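Putative nucleotide sugar epimerase/ dehydratase (Bordetella bronchiseptica, PDB 2Q1S) binds NADH in a Rossmann fold and probably acts as a nucleotide-sugar epimerase or dehydratase in lipopolysaccharide O-antigen biosynthesis. Local coordinates at residues 43-55 with 261-273. Numbering follows the deposited sequence.
Sequences FVGSNLVKRLLEL and IFVEDVANGLIAC. With NAI (1,4-dihydronicotinamide adenine dinucleotide), chain B.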
loop_
_atom_site.group_PDB
_atom_site.type_symbol
_atom_site.label_atom_id
_atom_site.label_comp_id
_atom_site.label_asym_id
_atom_site.label_seq_id
_atom_site.Cartn_x
_atom_site.Cartn_y
_atom_site.Cartn_z
ATOM N N PHE A 43 4.307 -15.514 -17.576
ATOM C CA PHE A 43 5.346 -15.280 -18.576
ATOM C C PHE A 43 6.748 -15.382 -17.979
ATOM O O PHE A 43 7.520 -16.293 -18.325
ATOM C CB PHE A 43 5.110 -13.923 -19.245
ATOM C CG PHE A 43 6.269 -13.406 -20.053
ATOM C CD1 PHE A 43 7.036 -14.246 -20.893
ATOM C CD2 PHE A 43 6.550 -12.044 -20.016
ATOM C CE1 PHE A 43 8.092 -13.712 -21.623
ATOM C CE2 PHE A 43 7.591 -11.514 -20.765
ATOM C CZ PHE A 43 8.372 -12.360 -21.564
ATOM N N VAL A 44 7.102 -14.473 -17.070
ATOM C CA VAL A 44 8.432 -14.511 -16.455
ATOM C C VAL A 44 8.544 -15.786 -15.625
ATOM O O VAL A 44 9.555 -16.469 -15.678
ATOM C CB VAL A 44 8.679 -13.275 -15.580
ATOM C CG1 VAL A 44 10.011 -13.424 -14.856
ATOM C CG2 VAL A 44 8.661 -12.010 -16.462
ATOM N N GLY A 45 7.472 -16.145 -14.921
ATOM C CA GLY A 45 7.496 -17.305 -14.038
ATOM C C GLY A 45 7.793 -18.617 -14.734
ATOM O O GLY A 45 8.680 -19.346 -14.238
ATOM N N SER A 46 7.073 -18.894 -15.827
ATOM C CA SER A 46 7.324 -20.138 -16.625
ATOM C C SER A 46 8.788 -20.207 -17.083
ATOM O O SER A 46 9.391 -21.295 -17.062
ATOM C CB SER A 46 6.369 -20.252 -17.813
ATOM O OG SER A 46 6.628 -19.226 -18.739
ATOM N N ASN A 47 9.351 -19.069 -17.495
ATOM C CA ASN A 47 10.756 -19.025 -17.936
ATOM C C ASN A 47 11.714 -19.249 -16.792
ATOM O O ASN A 47 12.744 -19.921 -16.942
ATOM C CB ASN A 47 11.076 -17.709 -18.678
ATOM C CG ASN A 47 10.595 -17.733 -20.119
ATOM O OD1 ASN A 47 11.278 -18.291 -21.013
ATOM N ND2 ASN A 47 9.408 -17.162 -20.364
ATOM N N LEU A 48 11.412 -18.680 -15.626
ATOM C CA LEU A 48 12.196 -18.926 -14.433
ATOM C C LEU A 48 12.169 -20.411 -14.029
ATOM O O LEU A 48 13.204 -20.987 -13.656
ATOM C CB LEU A 48 11.677 -18.035 -13.284
ATOM C CG LEU A 48 12.437 -18.187 -11.964
ATOM C CD1 LEU A 48 13.931 -17.873 -12.042
ATOM C CD2 LEU A 48 11.821 -17.341 -10.862
ATOM N N VAL A 49 10.990 -21.017 -14.044
ATOM C CA VAL A 49 10.844 -22.435 -13.711
ATOM C C VAL A 49 11.724 -23.291 -14.629
ATOM O O VAL A 49 12.463 -24.148 -14.132
ATOM C CB VAL A 49 9.373 -22.871 -13.658
ATOM C CG1 VAL A 49 9.245 -24.374 -13.482
ATOM C CG2 VAL A 49 8.650 -22.139 -12.493
ATOM N N LYS A 50 11.662 -23.023 -15.940
ATOM C CA LYS A 50 12.476 -23.754 -16.935
ATOM C C LYS A 50 13.956 -23.631 -16.581
ATOM O O LYS A 50 14.701 -24.621 -16.623
ATOM C CB LYS A 50 12.246 -23.209 -18.354
ATOM C CG LYS A 50 13.038 -23.909 -19.466
ATOM N N ARG A 51 14.387 -22.419 -16.237
ATOM C CA ARG A 51 15.796 -22.194 -15.952
ATOM C C ARG A 51 16.222 -22.862 -14.629
ATOM O O ARG A 51 17.315 -23.479 -14.542
ATOM C CB ARG A 51 16.094 -20.700 -16.005
ATOM C CG ARG A 51 17.518 -20.314 -15.702
ATOM C CD ARG A 51 18.525 -20.912 -16.708
ATOM N NE ARG A 51 19.859 -20.375 -16.463
ATOM C CZ ARG A 51 20.985 -21.019 -16.728
ATOM N NH1 ARG A 51 20.935 -22.226 -17.282
ATOM N NH2 ARG A 51 22.158 -20.450 -16.446
ATOM N N LEU A 52 15.321 -22.843 -13.632
ATOM C CA LEU A 52 15.583 -23.515 -12.347
ATOM C C LEU A 52 15.754 -25.031 -12.530
ATOM O O LEU A 52 16.662 -25.637 -11.953
ATOM C CB LEU A 52 14.459 -23.252 -11.346
ATOM C CG LEU A 52 14.361 -21.828 -10.749
ATOM C CD1 LEU A 52 13.015 -21.655 -10.038
ATOM C CD2 LEU A 52 15.500 -21.535 -9.836
ATOM N N LEU A 53 14.875 -25.642 -13.311
ATOM C CA LEU A 53 15.043 -27.061 -13.664
ATOM C C LEU A 53 16.381 -27.330 -14.380
ATOM O O LEU A 53 17.070 -28.323 -14.063
ATOM C CB LEU A 53 13.853 -27.553 -14.498
ATOM C CG LEU A 53 12.477 -27.486 -13.828
ATOM C CD1 LEU A 53 11.343 -27.713 -14.847
ATOM C CD2 LEU A 53 12.348 -28.435 -12.635
ATOM N N GLU A 54 16.774 -26.451 -15.312
ATOM C CA GLU A 54 18.097 -26.584 -15.981
ATOM C C GLU A 54 19.260 -26.553 -14.986
ATOM O O GLU A 54 20.282 -27.241 -15.175
ATOM C CB GLU A 54 18.337 -25.445 -16.956
ATOM C CG GLU A 54 17.649 -25.551 -18.284
ATOM C CD GLU A 54 17.772 -24.267 -19.097
ATOM O OE1 GLU A 54 18.753 -23.495 -18.881
ATOM O OE2 GLU A 54 16.885 -24.044 -19.959
ATOM N N LEU A 55 19.113 -25.724 -13.952
ATOM C CA LEU A 55 20.140 -25.599 -12.922
ATOM C C LEU A 55 20.085 -26.736 -11.908
ATOM O O LEU A 55 20.906 -26.782 -10.991
ATOM C CB LEU A 55 20.019 -24.234 -12.212
ATOM C CG LEU A 55 20.287 -23.016 -13.094
ATOM C CD1 LEU A 55 20.080 -21.733 -12.285
ATOM C CD2 LEU A 55 21.675 -23.057 -13.700
ATOM N N ILE A 261 14.203 -5.909 -22.266
ATOM C CA ILE A 261 15.106 -6.935 -21.730
ATOM C C ILE A 261 14.519 -8.315 -22.014
ATOM O O ILE A 261 13.328 -8.535 -21.830
ATOM C CB ILE A 261 15.404 -6.740 -20.211
ATOM C CG1 ILE A 261 16.414 -7.794 -19.714
ATOM C CG2 ILE A 261 14.089 -6.697 -19.377
ATOM C CD1 ILE A 261 16.926 -7.570 -18.318
ATOM N N PHE A 262 15.368 -9.235 -22.483
ATOM C CA PHE A 262 14.893 -10.561 -22.886
ATOM C C PHE A 262 14.597 -11.401 -21.649
ATOM O O PHE A 262 15.347 -11.348 -20.670
ATOM C CB PHE A 262 15.955 -11.216 -23.778
ATOM C CG PHE A 262 15.553 -12.539 -24.378
ATOM C CD1 PHE A 262 14.453 -12.643 -25.215
ATOM C CD2 PHE A 262 16.313 -13.690 -24.111
ATOM C CE1 PHE A 262 14.121 -13.873 -25.805
ATOM C CE2 PHE A 262 15.970 -14.940 -24.685
ATOM C CZ PHE A 262 14.861 -15.028 -25.511
ATOM N N VAL A 263 13.555 -12.219 -21.724
ATOM C CA VAL A 263 13.038 -12.871 -20.532
ATOM C C VAL A 263 14.044 -13.858 -19.903
ATOM O O VAL A 263 14.097 -13.981 -18.691
ATOM C CB VAL A 263 11.684 -13.581 -20.827
ATOM C CG1 VAL A 263 11.851 -14.793 -21.826
ATOM C CG2 VAL A 263 10.986 -13.991 -19.548
ATOM N N GLU A 264 14.861 -14.530 -20.708
ATOM C CA GLU A 264 15.861 -15.422 -20.143
ATOM C C GLU A 264 16.916 -14.673 -19.340
ATOM O O GLU A 264 17.429 -15.210 -18.373
ATOM C CB GLU A 264 16.502 -16.261 -21.256
ATOM C CG GLU A 264 15.432 -17.161 -21.967
ATOM C CD GLU A 264 15.974 -18.047 -23.083
ATOM O OE1 GLU A 264 17.216 -18.170 -23.225
ATOM O OE2 GLU A 264 15.130 -18.629 -23.819
ATOM N N ASP A 265 17.234 -13.439 -19.739
ATOM C CA ASP A 265 18.105 -12.582 -18.927
ATOM C C ASP A 265 17.399 -12.226 -17.604
ATOM O O ASP A 265 18.045 -12.235 -16.553
ATOM C CB ASP A 265 18.503 -11.295 -19.655
ATOM C CG ASP A 265 19.627 -11.518 -20.699
ATOM O OD1 ASP A 265 20.363 -12.541 -20.635
ATOM O OD2 ASP A 265 19.769 -10.637 -21.568
ATOM N N VAL A 266 16.106 -11.924 -17.658
ATOM C CA VAL A 266 15.365 -11.616 -16.429
ATOM C C VAL A 266 15.382 -12.848 -15.512
ATOM O O VAL A 266 15.613 -12.704 -14.308
ATOM C CB VAL A 266 13.919 -11.141 -16.733
ATOM C CG1 VAL A 266 13.094 -11.067 -15.417
ATOM C CG2 VAL A 266 13.956 -9.813 -17.479
ATOM N N ALA A 267 15.096 -14.044 -16.045
ATOM C CA ALA A 267 15.183 -15.246 -15.205
ATOM C C ALA A 267 16.563 -15.398 -14.524
ATOM O O ALA A 267 16.642 -15.648 -13.315
ATOM C CB ALA A 267 14.807 -16.494 -15.962
ATOM N N ASN A 268 17.643 -15.205 -15.286
ATOM C CA ASN A 268 18.958 -15.266 -14.683
ATOM C C ASN A 268 19.208 -14.156 -13.651
ATOM O O ASN A 268 19.890 -14.385 -12.655
ATOM C CB ASN A 268 20.055 -15.299 -15.754
ATOM C CG ASN A 268 20.122 -16.640 -16.446
ATOM O OD1 ASN A 268 19.981 -17.680 -15.795
ATOM N ND2 ASN A 268 20.345 -16.632 -17.761
ATOM N N GLY A 269 18.680 -12.966 -13.915
ATOM C CA GLY A 269 18.747 -11.836 -12.956
ATOM C C GLY A 269 18.054 -12.168 -11.643
ATOM O O GLY A 269 18.620 -11.932 -10.571
ATOM N N LEU A 270 16.861 -12.773 -11.737
ATOM C CA LEU A 270 16.122 -13.178 -10.551
ATOM C C LEU A 270 16.898 -14.249 -9.779
ATOM O O LEU A 270 16.999 -14.190 -8.550
ATOM C CB LEU A 270 14.761 -13.755 -10.960
ATOM C CG LEU A 270 13.713 -12.737 -11.450
ATOM C CD1 LEU A 270 12.607 -13.459 -12.118
ATOM C CD2 LEU A 270 13.152 -11.890 -10.266
ATOM N N ILE A 271 17.491 -15.203 -10.506
ATOM C CA ILE A 271 18.316 -16.211 -9.851
ATOM C C ILE A 271 19.558 -15.607 -9.166
ATOM O O ILE A 271 19.950 -16.005 -8.033
ATOM C CB ILE A 271 18.674 -17.329 -10.852
ATOM C CG1 ILE A 271 17.390 -18.116 -11.200
ATOM C CG2 ILE A 271 19.793 -18.237 -10.280
ATOM C CD1 ILE A 271 17.511 -18.978 -12.428
ATOM N N ALA A 272 20.188 -14.626 -9.802
ATOM C CA ALA A 272 21.331 -13.936 -9.172
ATOM C C ALA A 272 20.923 -13.178 -7.903
ATOM O O ALA A 272 21.662 -13.134 -6.924
ATOM C CB ALA A 272 22.024 -13.011 -10.167
ATOM N N CYS A 273 19.740 -12.578 -7.934
ATOM C CA CYS A 273 19.199 -11.932 -6.737
ATOM C C CYS A 273 19.026 -12.966 -5.625
ATOM O O CYS A 273 19.360 -12.693 -4.483
ATOM C CB CYS A 273 17.852 -11.275 -7.052
ATOM S SG CYS A 273 18.023 -9.702 -7.974
HETATM P PA NAI B . 1.988 -12.673 -15.841
HETATM O O1A NAI B . 0.621 -12.102 -15.718
HETATM O O2A NAI B . 2.300 -13.617 -17.026
HETATM O O5B NAI B . 2.441 -13.366 -14.538
HETATM C C5B NAI B . 1.822 -13.192 -13.258
HETATM C C4B NAI B . 1.304 -14.517 -12.725
HETATM O O4B NAI B . 0.664 -14.285 -11.475
HETATM C C3B NAI B . 0.250 -15.136 -13.679
HETATM O O3B NAI B . 0.599 -16.500 -13.971
HETATM C C2B NAI B . -1.021 -15.108 -12.842
HETATM O O2B NAI B . -1.990 -16.179 -13.062
HETATM C C1B NAI B . -0.463 -15.188 -11.420
HETATM N N9A NAI B . -1.381 -14.760 -10.378
HETATM C C8A NAI B . -2.259 -13.712 -10.426
HETATM N N7A NAI B . -2.891 -13.620 -9.254
HETATM C C5A NAI B . -2.436 -14.589 -8.411
HETATM C C6A NAI B . -2.694 -15.042 -7.037
HETATM N N6A NAI B . -3.588 -14.456 -6.232
HETATM N N1A NAI B . -1.995 -16.108 -6.535
HETATM C C2A NAI B . -1.086 -16.723 -7.339
HETATM N N3A NAI B . -0.769 -16.386 -8.600
HETATM C C4A NAI B . -1.408 -15.317 -9.196
HETATM O O3 NAI B . 2.924 -11.383 -15.964
HETATM P PN NAI B . 4.547 -11.283 -15.984
HETATM O O1N NAI B . 4.949 -10.295 -16.961
HETATM O O2N NAI B . 5.055 -12.702 -15.969
HETATM O O5D NAI B . 4.827 -10.708 -14.476
HETATM C C5D NAI B . 5.633 -11.421 -13.522
HETATM C C4D NAI B . 6.063 -10.415 -12.453
HETATM O O4D NAI B . 6.914 -9.462 -13.042
HETATM C C3D NAI B . 4.896 -9.586 -11.914
HETATM O O3D NAI B . 5.088 -9.451 -10.500
HETATM C C2D NAI B . 5.012 -8.276 -12.632
HETATM O O2D NAI B . 4.423 -7.194 -11.863
HETATM C C1D NAI B . 6.502 -8.111 -12.749
HETATM N N1N NAI B . 6.913 -7.237 -13.817
HETATM C C2N NAI B . 6.835 -7.598 -15.140
HETATM C C3N NAI B . 7.267 -6.737 -16.145
HETATM C C7N NAI B . 7.174 -7.114 -17.621
HETATM O O7N NAI B . 7.590 -6.319 -18.446
HETATM N N7N NAI B . 6.657 -8.333 -17.917
HETATM C C4N NAI B . 7.854 -5.488 -15.809
HETATM C C5N NAI B . 7.954 -5.163 -14.426
HETATM C C6N NAI B . 7.509 -6.069 -13.464
#
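The dinucleotide-binding helix of the Rossmann fold, 43-54, packs here against helix 263-273, Phe43 and Val44 meeting the valines of its first turns. At the N-terminal end of helix 43-54 the backbone amides grip the NADH pyrophosphate: Phe43 N bonds O2A at 2.8 Å and Val44 N bonds O2N, one amide to each phosphate, as expected of the glycine-rich turn in this family. The helix axes pass 8.8 Å apart at -66°, and the small Ala267 lets the backbones come close, its CB lying 3.9 Å from Leu48 CA. Val263 packs against both the Phe43 ring and the Asn47 amide. Its CG2 approaches the ring obliquely, 3.6 Å from CE1, while CG1 abuts the amide carbon CG. That amide is fixed by ND2, which bonds Phe43 O one turn back and also Pro214 O. Deeper in, Val44 CG1 touches Leu270 CD1 and Val266 CG1. In Leu48 a trans chi1 (-179°) together with the turn at chi2 brings CD1 to 3.6 Å from Ile271 CG1. At the far end Arg51 CG rests on Ile271 CD1, and the bend at chi2 carries the chain on until NE meets an in-plane lone pair of Asn268 OD1 in a nearly straight 2.8 Å bond, the guanidinium and amide planes standing 82° apart. Glu54 OE1 holds NH1 in a salt bridge, and Leu55 CD2 lies over one guanidinium face, toward its rim. Both helices lie on the mostly parallel central sheet: Leu48 and Leu270 share Phe104 of strand 102-105, Leu52 reaches strand 34-38, and Phe43, Val263 and Val266 rest on Val211 of strand 203-212.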